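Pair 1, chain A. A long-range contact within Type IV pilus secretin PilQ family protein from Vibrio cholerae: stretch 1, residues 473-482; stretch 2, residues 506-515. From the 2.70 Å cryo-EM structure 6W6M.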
# COMPACT_ATOMS: atom_id res chain seq x y z
N ASP A 473 7.72 -60.77 -13.36
CA ASP A 473 7.37 -61.68 -14.44
C ASP A 473 7.53 -61.06 -15.82
O ASP A 473 6.62 -61.18 -16.66
CB ASP A 473 5.93 -62.16 -14.25
CG ASP A 473 4.94 -61.04 -14.28
OD1 ASP A 473 5.38 -59.88 -14.36
OD2 ASP A 473 3.72 -61.31 -14.21
N ASN A 474 8.67 -60.43 -16.09
CA ASN A 474 9.05 -59.98 -17.42
C ASN A 474 8.04 -58.98 -17.99
O ASN A 474 7.45 -59.19 -19.06
CB ASN A 474 9.23 -61.18 -18.35
CG ASN A 474 10.36 -60.99 -19.34
OD1 ASN A 474 11.44 -60.53 -18.99
ND2 ASN A 474 10.11 -61.36 -20.58
N ARG A 475 7.83 -57.88 -17.28
CA ARG A 475 6.82 -56.90 -17.64
C ARG A 475 7.23 -55.52 -17.16
O ARG A 475 8.03 -55.39 -16.25
CB ARG A 475 5.46 -57.26 -17.03
CG ARG A 475 4.70 -58.34 -17.73
CD ARG A 475 3.48 -58.65 -16.93
NE ARG A 475 2.58 -59.58 -17.59
CZ ARG A 475 1.42 -59.95 -17.08
NH1 ARG A 475 0.64 -60.80 -17.74
NH2 ARG A 475 1.03 -59.48 -15.91
N LEU A 476 6.65 -54.50 -17.78
CA LEU A 476 6.93 -53.11 -17.45
C LEU A 476 5.64 -52.37 -17.11
O LEU A 476 4.59 -52.61 -17.71
CB LEU A 476 7.61 -52.38 -18.61
CG LEU A 476 9.08 -52.52 -18.99
CD1 LEU A 476 9.95 -52.21 -17.82
CD2 LEU A 476 9.39 -53.88 -19.56
N VAL A 477 5.73 -51.46 -16.15
CA VAL A 477 4.68 -50.49 -15.86
C VAL A 477 5.23 -49.14 -16.29
O VAL A 477 6.26 -48.70 -15.78
CB VAL A 477 4.27 -50.49 -14.38
CG1 VAL A 477 3.27 -49.39 -14.13
CG2 VAL A 477 3.70 -51.81 -13.98
N LEU A 478 4.55 -48.48 -17.23
CA LEU A 478 5.04 -47.22 -17.78
C LEU A 478 4.10 -46.08 -17.42
O LEU A 478 2.89 -46.17 -17.66
CB LEU A 478 5.17 -47.32 -19.30
CG LEU A 478 6.20 -48.28 -19.90
CD1 LEU A 478 6.06 -48.32 -21.39
CD2 LEU A 478 7.61 -47.91 -19.53
N ASP A 479 4.67 -44.99 -16.88
CA ASP A 479 3.95 -43.69 -16.76
C ASP A 479 4.31 -42.79 -17.94
O ASP A 479 5.46 -42.34 -18.01
CB ASP A 479 4.29 -42.99 -15.44
CG ASP A 479 3.59 -43.59 -14.23
OD1 ASP A 479 2.57 -44.27 -14.42
OD2 ASP A 479 4.08 -43.36 -13.10
N LEU A 480 3.35 -42.54 -18.83
CA LEU A 480 3.64 -42.11 -20.22
C LEU A 480 3.04 -40.72 -20.46
O LEU A 480 1.87 -40.51 -20.10
CB LEU A 480 3.03 -43.12 -21.19
CG LEU A 480 3.62 -44.53 -21.13
CD1 LEU A 480 2.84 -45.48 -22.03
CD2 LEU A 480 5.09 -44.51 -21.53
N SER A 481 3.82 -39.81 -21.05
CA SER A 481 3.26 -38.62 -21.74
C SER A 481 3.86 -38.51 -23.15
O SER A 481 5.09 -38.48 -23.26
CB SER A 481 3.52 -37.37 -20.94
OG SER A 481 2.30 -36.75 -20.56
N VAL A 482 3.01 -38.45 -24.17
CA VAL A 482 3.51 -38.28 -25.58
C VAL A 482 2.74 -37.15 -26.26
O VAL A 482 1.50 -37.25 -26.32
CB VAL A 482 3.35 -39.59 -26.37
CG1 VAL A 482 3.83 -39.46 -27.80
CG2 VAL A 482 4.03 -40.77 -25.68
N ILE A 506 -1.53 -37.31 -25.26
CA ILE A 506 -2.02 -38.50 -24.58
C ILE A 506 -1.15 -38.75 -23.36
O ILE A 506 0.08 -38.66 -23.43
CB ILE A 506 -2.09 -39.71 -25.54
CG1 ILE A 506 -2.75 -40.90 -24.85
CG2 ILE A 506 -0.73 -40.09 -26.06
CD1 ILE A 506 -3.12 -41.97 -25.78
N GLY A 507 -1.80 -39.04 -22.25
CA GLY A 507 -1.13 -39.34 -21.00
C GLY A 507 -1.77 -40.50 -20.28
O GLY A 507 -2.99 -40.50 -20.09
N THR A 508 -0.99 -41.49 -19.87
CA THR A 508 -1.57 -42.72 -19.33
C THR A 508 -0.60 -43.41 -18.39
O THR A 508 0.54 -42.97 -18.19
CB THR A 508 -1.96 -43.72 -20.43
OG1 THR A 508 -0.82 -44.08 -21.21
CG2 THR A 508 -3.02 -43.17 -21.32
N GLN A 509 -1.07 -44.51 -17.82
CA GLN A 509 -0.24 -45.51 -17.18
C GLN A 509 -0.64 -46.87 -17.74
O GLN A 509 -1.82 -47.21 -17.71
CB GLN A 509 -0.40 -45.48 -15.66
CG GLN A 509 0.54 -46.40 -14.94
CD GLN A 509 0.49 -46.24 -13.45
OE1 GLN A 509 -0.20 -45.36 -12.94
NE2 GLN A 509 1.21 -47.08 -12.74
N VAL A 510 0.32 -47.62 -18.26
CA VAL A 510 0.02 -48.91 -18.87
C VAL A 510 0.98 -49.97 -18.36
O VAL A 510 1.97 -49.69 -17.70
CB VAL A 510 0.06 -48.86 -20.42
CG1 VAL A 510 -1.02 -47.95 -20.95
CG2 VAL A 510 1.44 -48.46 -20.91
N LEU A 511 0.65 -51.22 -18.70
CA LEU A 511 1.36 -52.41 -18.25
C LEU A 511 1.56 -53.31 -19.47
O LEU A 511 0.59 -53.80 -20.04
CB LEU A 511 0.59 -53.15 -17.15
CG LEU A 511 0.89 -54.64 -17.00
CD1 LEU A 511 2.34 -54.87 -16.61
CD2 LEU A 511 -0.05 -55.28 -15.98
N VAL A 512 2.81 -53.51 -19.87
CA VAL A 512 3.12 -54.11 -21.16
C VAL A 512 4.25 -55.12 -21.03
O VAL A 512 5.17 -54.94 -20.23
CB VAL A 512 3.44 -53.00 -22.20
CG1 VAL A 512 4.67 -52.24 -21.79
CG2 VAL A 512 3.61 -53.55 -23.59
N ASN A 513 4.17 -56.20 -21.80
CA ASN A 513 5.20 -57.24 -21.77
C ASN A 513 6.53 -56.69 -22.27
O ASN A 513 6.61 -55.59 -22.83
CB ASN A 513 4.78 -58.44 -22.61
CG ASN A 513 3.57 -59.15 -22.06
OD1 ASN A 513 3.26 -59.05 -20.88
ND2 ASN A 513 2.90 -59.89 -22.92
N ASN A 514 7.59 -57.47 -22.10
CA ASN A 514 8.94 -56.94 -22.24
C ASN A 514 9.22 -56.37 -23.62
O ASN A 514 9.56 -55.19 -23.73
CB ASN A 514 9.98 -58.01 -21.92
CG ASN A 514 11.38 -57.44 -21.77
OD1 ASN A 514 11.56 -56.31 -21.35
ND2 ASN A 514 12.38 -58.22 -22.12
N GLY A 515 9.08 -57.15 -24.68
CA GLY A 515 9.54 -56.66 -25.96
C GLY A 515 8.51 -56.58 -27.07
O GLY A 515 8.84 -56.86 -28.23

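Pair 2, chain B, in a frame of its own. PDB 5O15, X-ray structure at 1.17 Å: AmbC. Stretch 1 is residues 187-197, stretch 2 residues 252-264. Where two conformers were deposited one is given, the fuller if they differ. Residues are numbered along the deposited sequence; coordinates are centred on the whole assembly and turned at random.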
# COMPACT_ATOMS: atom_id res chain seq x y z
N GLY B 187 -0.97 3.63 -23.66
CA GLY B 187 0.46 3.88 -23.56
C GLY B 187 0.96 3.48 -22.17
O GLY B 187 0.72 2.36 -21.71
N ARG B 188 1.64 4.41 -21.49
CA ARG B 188 2.21 4.17 -20.16
C ARG B 188 1.20 4.26 -19.04
O ARG B 188 1.57 4.07 -17.88
CB ARG B 188 3.31 5.21 -19.85
CG ARG B 188 4.47 5.21 -20.83
CD ARG B 188 5.61 6.14 -20.38
NE ARG B 188 5.20 7.55 -20.32
CZ ARG B 188 5.07 8.27 -19.21
NH1 ARG B 188 5.33 7.75 -18.02
NH2 ARG B 188 4.69 9.54 -19.30
N SER B 189 -0.05 4.62 -19.32
CA SER B 189 -1.06 4.77 -18.29
C SER B 189 -1.97 3.55 -18.25
O SER B 189 -2.55 3.17 -19.27
CB SER B 189 -1.90 6.01 -18.55
OG SER B 189 -1.09 7.16 -18.39
N ILE B 190 -2.10 2.97 -17.07
CA ILE B 190 -3.07 1.92 -16.79
C ILE B 190 -4.25 2.53 -16.07
O ILE B 190 -4.07 3.25 -15.08
CB ILE B 190 -2.44 0.79 -15.96
CG1 ILE B 190 -1.22 0.21 -16.69
CG2 ILE B 190 -3.46 -0.27 -15.66
CD1 ILE B 190 -1.52 -0.47 -17.98
N TYR B 191 -5.45 2.28 -16.57
CA TYR B 191 -6.69 2.73 -15.98
C TYR B 191 -7.42 1.52 -15.44
O TYR B 191 -7.52 0.50 -16.13
CB TYR B 191 -7.55 3.46 -17.03
CG TYR B 191 -6.89 4.74 -17.47
CD1 TYR B 191 -7.00 5.85 -16.68
CD2 TYR B 191 -6.13 4.83 -18.63
CE1 TYR B 191 -6.39 7.04 -17.02
CE2 TYR B 191 -5.49 6.03 -18.98
CZ TYR B 191 -5.64 7.13 -18.16
OH TYR B 191 -5.03 8.34 -18.46
N ALA B 192 -7.95 1.59 -14.23
CA ALA B 192 -8.58 0.41 -13.65
C ALA B 192 -9.73 0.77 -12.74
O ALA B 192 -9.74 1.83 -12.09
CB ALA B 192 -7.55 -0.44 -12.89
N ASP B 193 -10.71 -0.14 -12.68
CA ASP B 193 -11.74 -0.16 -11.65
C ASP B 193 -11.29 -1.09 -10.54
O ASP B 193 -11.03 -2.28 -10.80
CB ASP B 193 -13.07 -0.64 -12.24
CG ASP B 193 -13.66 0.35 -13.20
OD1 ASP B 193 -13.88 1.51 -12.83
OD2 ASP B 193 -13.97 -0.01 -14.35
N LEU B 194 -11.22 -0.56 -9.32
CA LEU B 194 -10.77 -1.28 -8.13
C LEU B 194 -11.94 -1.42 -7.17
O LEU B 194 -12.69 -0.48 -6.96
CB LEU B 194 -9.65 -0.52 -7.43
CG LEU B 194 -8.47 -0.07 -8.29
CD1 LEU B 194 -7.42 0.61 -7.41
CD2 LEU B 194 -7.84 -1.20 -9.09
N ALA B 195 -12.08 -2.59 -6.55
CA ALA B 195 -13.15 -2.76 -5.58
C ALA B 195 -12.77 -3.85 -4.61
O ALA B 195 -12.29 -4.90 -5.02
CB ALA B 195 -14.47 -3.16 -6.26
N LEU B 196 -12.96 -3.56 -3.32
CA LEU B 196 -12.76 -4.57 -2.30
C LEU B 196 -13.81 -5.68 -2.47
O LEU B 196 -15.00 -5.40 -2.72
CB LEU B 196 -12.91 -3.97 -0.91
CG LEU B 196 -11.81 -2.99 -0.42
CD1 LEU B 196 -12.21 -2.33 0.87
CD2 LEU B 196 -10.54 -3.69 -0.18
N PRO B 197 -13.42 -6.94 -2.33
CA PRO B 197 -14.38 -8.04 -2.38
C PRO B 197 -15.36 -7.99 -1.22
O PRO B 197 -15.14 -7.35 -0.19
CB PRO B 197 -13.50 -9.29 -2.30
CG PRO B 197 -12.14 -8.83 -2.64
CD PRO B 197 -12.03 -7.41 -2.28
N ALA B 252 -12.65 4.89 1.58
CA ALA B 252 -13.20 4.40 0.33
C ALA B 252 -13.15 2.87 0.23
O ALA B 252 -12.23 2.23 0.74
CB ALA B 252 -12.41 4.98 -0.83
N ALA B 253 -14.14 2.29 -0.46
CA ALA B 253 -14.20 0.85 -0.69
C ALA B 253 -13.97 0.46 -2.14
O ALA B 253 -13.71 -0.72 -2.41
CB ALA B 253 -15.55 0.28 -0.24
N ALA B 254 -14.13 1.40 -3.06
CA ALA B 254 -14.00 1.11 -4.48
C ALA B 254 -13.65 2.43 -5.14
O ALA B 254 -14.09 3.49 -4.69
CB ALA B 254 -15.30 0.52 -5.04
N LEU B 255 -12.87 2.37 -6.22
CA LEU B 255 -12.20 3.53 -6.80
C LEU B 255 -11.94 3.28 -8.26
O LEU B 255 -11.86 2.13 -8.69
CB LEU B 255 -10.80 3.77 -6.15
CG LEU B 255 -10.82 4.02 -4.67
CD1 LEU B 255 -9.42 3.90 -4.07
CD2 LEU B 255 -11.29 5.46 -4.40
N ARG B 256 -11.70 4.37 -8.99
CA ARG B 256 -11.00 4.31 -10.26
C ARG B 256 -9.56 4.74 -10.04
O ARG B 256 -9.27 5.58 -9.19
CB ARG B 256 -11.65 5.14 -11.34
CG ARG B 256 -12.90 4.49 -11.86
CD ARG B 256 -13.57 5.28 -12.94
NE ARG B 256 -14.72 4.53 -13.45
CZ ARG B 256 -15.69 5.04 -14.18
NH1 ARG B 256 -15.67 6.31 -14.54
NH2 ARG B 256 -16.71 4.27 -14.59
N ALA B 257 -8.65 4.13 -10.80
CA ALA B 257 -7.23 4.35 -10.66
C ALA B 257 -6.62 4.66 -12.01
O ALA B 257 -7.00 4.09 -13.05
CB ALA B 257 -6.55 3.09 -10.11
N ARG B 258 -5.60 5.52 -11.96
CA ARG B 258 -4.69 5.80 -13.05
C ARG B 258 -3.28 5.53 -12.53
O ARG B 258 -2.84 6.17 -11.57
CB ARG B 258 -4.80 7.25 -13.52
CG ARG B 258 -3.86 7.60 -14.63
CD ARG B 258 -3.98 9.06 -15.01
NE ARG B 258 -3.09 9.39 -16.12
CZ ARG B 258 -1.86 9.89 -16.00
NH1 ARG B 258 -1.34 10.15 -14.81
NH2 ARG B 258 -1.16 10.15 -17.09
N VAL B 259 -2.59 4.58 -13.13
CA VAL B 259 -1.25 4.18 -12.74
C VAL B 259 -0.36 4.48 -13.94
O VAL B 259 -0.47 3.82 -14.98
CB VAL B 259 -1.20 2.70 -12.35
CG1 VAL B 259 0.21 2.33 -11.92
CG2 VAL B 259 -2.16 2.39 -11.25
N GLU B 260 0.51 5.46 -13.79
CA GLU B 260 1.38 5.90 -14.87
C GLU B 260 2.78 5.35 -14.67
O GLU B 260 3.47 5.72 -13.71
CB GLU B 260 1.39 7.42 -14.97
CG GLU B 260 2.22 7.91 -16.14
CD GLU B 260 1.83 9.29 -16.60
OE1 GLU B 260 1.62 9.46 -17.82
OE2 GLU B 260 1.70 10.18 -15.75
N VAL B 261 3.17 4.46 -15.58
CA VAL B 261 4.43 3.75 -15.44
C VAL B 261 5.57 4.65 -15.91
O VAL B 261 5.50 5.26 -16.98
CB VAL B 261 4.39 2.43 -16.22
CG1 VAL B 261 5.66 1.66 -16.06
CG2 VAL B 261 3.21 1.62 -15.75
N GLU B 262 6.61 4.74 -15.08
CA GLU B 262 7.81 5.48 -15.43
C GLU B 262 8.69 4.63 -16.33
O GLU B 262 8.75 3.41 -16.17
CB GLU B 262 8.60 5.79 -14.16
CG GLU B 262 8.44 7.19 -13.62
CD GLU B 262 9.38 7.47 -12.47
OE1 GLU B 262 8.95 8.08 -11.46
OE2 GLU B 262 10.56 7.07 -12.56
N ASP B 263 9.32 5.25 -17.31
CA ASP B 263 10.29 4.53 -18.13
C ASP B 263 11.42 4.02 -17.24
O ASP B 263 12.10 4.80 -16.57
CB ASP B 263 10.84 5.44 -19.23
CG ASP B 263 9.81 5.75 -20.30
OD1 ASP B 263 9.00 4.85 -20.63
OD2 ASP B 263 9.82 6.89 -20.82
N ALA B 264 11.60 2.70 -17.23
CA ALA B 264 12.46 2.03 -16.25
C ALA B 264 13.92 2.17 -16.67
O ALA B 264 14.38 1.50 -17.60
CB ALA B 264 12.06 0.57 -16.11
O HOH W 1 -16.71 1.29 -14.38
O HOH W 2 -16.00 -2.77 -2.71

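What backbone arrangement do the two pairs share? Each is a pair of neighbouring antiparallel strands, with the N-to-C directions at 157° in pair 1 and 163° in pair 2, and 14 central residues superpose with an RMSD of 0.7 Å. The register matches too. A:Leu476, A:Leu478 and A:Leu480 face A:Val512, A:Val510 and A:Thr508 in hydrogen-bonded pairs, just as B:Ile190, B:Ala192 and B:Leu194 face B:Val259, B:Ala257 and B:Leu255. Each of these pairs closes a ring of two bonds: A:Leu478 N to A:Val510 O is 2.9 Å and A:Val510 N to A:Leu478 O is 3.0 Å, while at the matching place B:Ala192 N to B:Ala257 O and B:Ala257 N to B:Ala192 O are both 2.9 Å. Between the rings, CA-H groups approach carbonyl oxygens, as in A:Gln509 CA to A:Leu478 O at 3.2 Å and its counterpart B:Arg256 CA to B:Ala192 O at 3.3 Å.

How is the buried face filled? In pair 1 it carries A:Leu476, A:Leu478, A:Leu480, A:Thr508, A:Val510 and A:Val512, and the closest apolar approach is A:Leu480 CD1 to A:Val510 CG2 at 3.5 Å. Pair 2 places small residues at the centre, B:Ala192 matching A:Leu478 and B:Ala257 matching A:Val510. The leucine persists: B:Leu194 falls on A:Leu480 with side-chain centres 0.4 Å apart, and its CD1 lies 3.8 Å from B:Ala257 CB. Thus the same diagonal contact is made to a valine methyl in one pair and to an alanine CB in the other. Pair 1 adds a second diagonal, A:Leu478 CD1 to A:Val512 CG1 at 4.2 Å; B:Ala192, ending at CB, has no such reach.

What happens on the other face, where an aspartate is common to both? A:Asp479 and B:Asp193 coincide, with side-chain centres 0.6 Å apart, but their partners differ. A:Asp479 OD1 lies 3.0 Å from A:Gln509 CG and 3.3 Å from A:Gln509 OE1, the latter being two acceptors with no hydrogen bond between them. B:Arg256, at the glutamine's position, instead donates from NE to B:Asp193 OD1 at 3.2 Å, a hydrogen bond within a salt bridge. Water 1 braces the same pair, donating to B:Asp193 OD2 and accepting from B:Arg256 NH2, each at 3.0 Å.

How does the contact continue along the strands? A:Val477 and A:Leu511 meet through methyls, CG2 of the valine to CD1 of the leucine at 4.3 Å. Their counterparts B:Tyr191 and B:Arg258 form a polar contact, B:Arg258 NE donating to B:Tyr191 OH at 3.2 Å. The arginine then reaches along its own strand, its NH2 3.0 Å from B:Glu260 OE1 in a salt bridge. At the positions of B:Ser189 and B:Glu260, pair 1 has A:Arg475 and A:Asn513, whose side chains set out in diverging directions, yet a weak hydrogen bond runs from A:Arg475 NE to A:Asn513 OD1 at 3.4 Å. Similar backbones thus carry a methyl contact between A:Val477 and A:Leu511 in pair 1, and at the same positions in pair 2 a hydrogen bond from B:Arg258 to B:Tyr191, with B:Arg258 also in a salt bridge to B:Glu260.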